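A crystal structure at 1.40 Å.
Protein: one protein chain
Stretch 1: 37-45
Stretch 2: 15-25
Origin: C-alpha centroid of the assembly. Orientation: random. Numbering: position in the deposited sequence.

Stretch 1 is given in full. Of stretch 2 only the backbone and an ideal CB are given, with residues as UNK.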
# COMPACT_ATOMS: atom_id res chain seq x y z
N ALA A 37 15.59 -12.41 -5.10
CA ALA A 37 14.74 -12.18 -3.94
C ALA A 37 14.10 -10.80 -3.95
O ALA A 37 13.33 -10.46 -3.00
CB ALA A 37 15.62 -12.31 -2.66
N VAL A 38 14.43 -9.96 -4.95
CA VAL A 38 13.83 -8.59 -5.03
C VAL A 38 12.71 -8.59 -6.02
O VAL A 38 12.86 -9.03 -7.16
CB VAL A 38 14.90 -7.61 -5.48
CG1 VAL A 38 14.35 -6.18 -5.60
CG2 VAL A 38 16.18 -7.69 -4.61
N ARG A 39 11.55 -8.13 -5.49
CA ARG A 39 10.39 -7.93 -6.36
C ARG A 39 10.06 -6.47 -6.50
O ARG A 39 10.14 -5.73 -5.49
CB ARG A 39 9.11 -8.71 -5.85
CG ARG A 39 9.30 -10.18 -6.05
CD ARG A 39 8.18 -11.04 -5.30
NE ARG A 39 8.30 -12.39 -5.78
CZ ARG A 39 9.29 -13.19 -5.47
NH1 ARG A 39 10.09 -12.90 -4.45
NH2 ARG A 39 9.40 -14.37 -6.11
N VAL A 40 9.70 -6.04 -7.69
CA VAL A 40 9.30 -4.65 -7.94
C VAL A 40 7.96 -4.68 -8.60
O VAL A 40 7.74 -5.40 -9.63
CB VAL A 40 10.31 -3.93 -8.88
CG1 VAL A 40 9.97 -2.45 -8.99
CG2 VAL A 40 11.77 -4.02 -8.40
N ILE A 41 7.02 -3.87 -8.10
CA ILE A 41 5.72 -3.70 -8.71
C ILE A 41 5.60 -2.19 -9.11
O ILE A 41 5.81 -1.31 -8.22
CB ILE A 41 4.55 -3.99 -7.73
CG1 ILE A 41 4.71 -5.40 -7.15
CG2 ILE A 41 3.18 -3.74 -8.52
CD1 ILE A 41 4.32 -6.53 -8.04
N VAL A 42 5.32 -1.91 -10.35
CA VAL A 42 5.24 -0.52 -10.83
C VAL A 42 3.79 -0.22 -11.06
O VAL A 42 3.15 -0.89 -11.92
CB VAL A 42 6.08 -0.29 -12.11
CG1 VAL A 42 5.87 1.17 -12.65
CG2 VAL A 42 7.54 -0.49 -11.88
N GLU A 43 3.27 0.81 -10.39
CA GLU A 43 1.85 1.19 -10.56
C GLU A 43 1.88 2.58 -11.26
O GLU A 43 2.78 3.40 -10.99
CB GLU A 43 1.31 1.44 -9.16
CG GLU A 43 1.32 0.24 -8.29
CD GLU A 43 0.79 0.58 -6.90
OE1 GLU A 43 1.00 1.76 -6.40
OE2 GLU A 43 0.19 -0.36 -6.33
N GLU A 44 0.96 2.81 -12.19
CA GLU A 44 0.88 4.06 -12.97
C GLU A 44 -0.46 4.69 -12.55
O GLU A 44 -1.53 4.04 -12.46
CB GLU A 44 0.91 3.78 -14.48
CG GLU A 44 2.29 3.29 -14.85
CD GLU A 44 2.62 3.32 -16.37
OE1 GLU A 44 1.87 3.97 -17.14
OE2 GLU A 44 3.65 2.73 -16.75
N THR A 45 -0.40 5.98 -12.26
CA THR A 45 -1.53 6.74 -11.83
C THR A 45 -1.84 7.82 -12.90
O THR A 45 -0.91 8.55 -13.30
CB THR A 45 -1.21 7.46 -10.48
OG1 THR A 45 -0.86 6.41 -9.52
CG2 THR A 45 -2.34 8.26 -10.03
N UNK A 15 11.61 2.77 -20.44
CA UNK A 15 11.98 3.41 -19.20
C UNK A 15 11.48 2.53 -18.01
O UNK A 15 12.22 2.40 -17.04
CB UNK A 15 11.40 4.82 -19.14
N UNK A 16 10.25 2.01 -18.12
CA UNK A 16 9.70 1.18 -16.98
C UNK A 16 10.58 -0.07 -16.83
O UNK A 16 10.94 -0.40 -15.71
CB UNK A 16 8.24 0.78 -17.22
N UNK A 17 11.00 -0.72 -17.95
CA UNK A 17 11.82 -1.91 -17.83
C UNK A 17 13.23 -1.56 -17.22
O UNK A 17 13.77 -2.26 -16.38
CB UNK A 17 11.97 -2.57 -19.20
N UNK A 18 13.78 -0.43 -17.63
CA UNK A 18 15.05 0.00 -17.09
C UNK A 18 14.95 0.36 -15.62
O UNK A 18 15.85 0.03 -14.83
CB UNK A 18 15.58 1.19 -17.89
N UNK A 19 13.84 0.99 -15.20
CA UNK A 19 13.63 1.27 -13.77
C UNK A 19 13.59 -0.02 -12.91
O UNK A 19 14.17 -0.06 -11.85
CB UNK A 19 12.33 2.05 -13.59
N UNK A 20 12.83 -1.02 -13.40
CA UNK A 20 12.75 -2.25 -12.65
C UNK A 20 14.13 -2.86 -12.41
O UNK A 20 14.43 -3.34 -11.35
CB UNK A 20 11.85 -3.25 -13.38
N UNK A 21 14.93 -2.89 -13.49
CA UNK A 21 16.29 -3.40 -13.33
C UNK A 21 17.17 -2.59 -12.41
O UNK A 21 17.84 -3.15 -11.53
CB UNK A 21 16.97 -3.48 -14.70
N UNK A 22 17.08 -1.26 -12.53
CA UNK A 22 17.95 -0.43 -11.73
C UNK A 22 17.62 -0.34 -10.27
O UNK A 22 18.48 -0.34 -9.38
CB UNK A 22 17.96 0.99 -12.31
N UNK A 23 16.30 -0.40 -9.97
CA UNK A 23 15.91 -0.47 -8.54
C UNK A 23 16.34 -1.78 -7.90
O UNK A 23 16.78 -1.81 -6.76
CB UNK A 23 14.40 -0.31 -8.39
N UNK A 24 16.28 -2.82 -8.71
CA UNK A 24 16.71 -4.15 -8.23
C UNK A 24 18.23 -4.15 -7.97
O UNK A 24 18.64 -4.66 -6.92
CB UNK A 24 16.34 -5.23 -9.25
N UNK A 25 19.01 -3.56 -8.91
CA UNK A 25 20.47 -3.50 -8.66
C UNK A 25 20.79 -2.70 -7.43
O UNK A 25 21.63 -3.11 -6.59
CB UNK A 25 21.20 -2.90 -9.86

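The helix of stretch 2 runs roughly antiparallel to strand 39-45, at 145° between their directions and 8.8 Å between axes at closest approach. V38, in the loop just before the strand, and V40 and V42 within it turn their CA-to-CB bonds toward the helix, so stretch 1 offers a row of methyls, and the helix answers with a stripe at intervals of three or four residues.

Position 15 has nothing of stretch 1 within 5.5 Å of its ideal CB. Many residues would do; it is E15, whose carboxylate is hydrogen-bonded elsewhere in the structure.

Position 16 points toward the strand, with its ideal CB 5.2 Å from V42 CG1 and 5.0 Å from E44 OE2. The gap calls for a medium aliphatic such as valine, isoleucine or leucine; the nearby carboxylate might also invite a longer basic chain. The residue is V16, in the t rotamer. Its CG1 lies 4.3 Å from V42 CG1, while its CG2 comes 3.8 Å from E44 OE2, a contact without a hydrogen bond.

Position 17 points away and position 18 is out of reach, so small or polar helix formers suit both. They are A17 and A18.

At position 19 the CA-to-CB bond goes sideways and the ideal CB meets nothing within 5.5 Å. A short side chain would miss the strand; leucine, isoleucine or methionine could reach back to it. L19 does so, bringing CD2 to 4.4 Å from V42 CG2.

Position 20 is one of two places where the backbones draw close, its CA 6.3 Å from V40 CA. An ideal CB here would sit 4.8 Å from V40 CB and 5.3 Å from V42 CG2, room enough for alanine or serine as well as glycine, and phi/psi of -56/-46 is ordinary helix that demands no glycine. The residue is G20, which meets the strand through its backbone: its O lies 4.0 Å from V40 CG2.

Position 21 points away and position 22 is out of reach; this strand sets no requirement at either. E21 and A22 fill them.

Position 23 points toward the strand, its ideal CB 4.5 Å from V40 CG2. An aliphatic is the natural choice, leucine, isoleucine, valine or methionine. L23, m at chi1 and t at chi2, packs CD1 4.2 Å from V40 CG1.

Position 24 points sideways but lies close, with its ideal CB 4.3 Å from V38 CG1 and 4.8 Å from V40 CG2. Alanine, valine, serine or threonine would fit such a site. T24 is the choice, and its m rotamer lets OG1 donate to G20 O at 2.8 Å, one turn back, while that same OG1 sits 3.5 Å from V40 CG2. The hydroxyl also accepts from a water, 2.8 Å from T24 OG1 and 2.8 Å from V38 O, which donates to both and ties the helix to the loop residue V38, where no direct hydrogen bond links the two stretches.

Position 25 points away again, open to many residues, and is A25.

Stretch 2 (15-25) EVAALGEALTA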
# COMPACT_ATOMS: atom_id res chain seq x y z
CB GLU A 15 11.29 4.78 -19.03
CG GLU A 15 11.87 5.86 -19.93
CD GLU A 15 11.04 7.13 -19.87
OE1 GLU A 15 9.85 7.05 -20.29
OE2 GLU A 15 11.56 8.16 -19.46
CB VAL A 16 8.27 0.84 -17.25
CG1 VAL A 16 7.81 -0.20 -16.19
CG2 VAL A 16 7.40 2.12 -17.05
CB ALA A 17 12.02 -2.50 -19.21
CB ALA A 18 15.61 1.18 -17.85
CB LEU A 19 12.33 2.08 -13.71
CG LEU A 19 11.92 2.42 -12.27
CD1 LEU A 19 12.82 3.47 -11.61
CD2 LEU A 19 10.45 2.86 -12.21
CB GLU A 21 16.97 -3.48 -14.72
CG GLU A 21 18.34 -4.20 -14.75
CD GLU A 21 19.48 -3.42 -14.12
OE1 GLU A 21 19.57 -2.18 -14.25
OE2 GLU A 21 20.33 -4.13 -13.51
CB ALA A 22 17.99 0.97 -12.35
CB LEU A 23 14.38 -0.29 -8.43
CG LEU A 23 13.87 1.09 -8.82
CD1 LEU A 23 12.32 1.03 -8.79
CD2 LEU A 23 14.31 2.16 -7.84
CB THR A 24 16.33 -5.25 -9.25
OG1 THR A 24 14.90 -5.25 -9.40
CG2 THR A 24 16.83 -6.63 -8.82
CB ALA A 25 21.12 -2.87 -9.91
O HOH W 1 13.13 -7.41 -9.45
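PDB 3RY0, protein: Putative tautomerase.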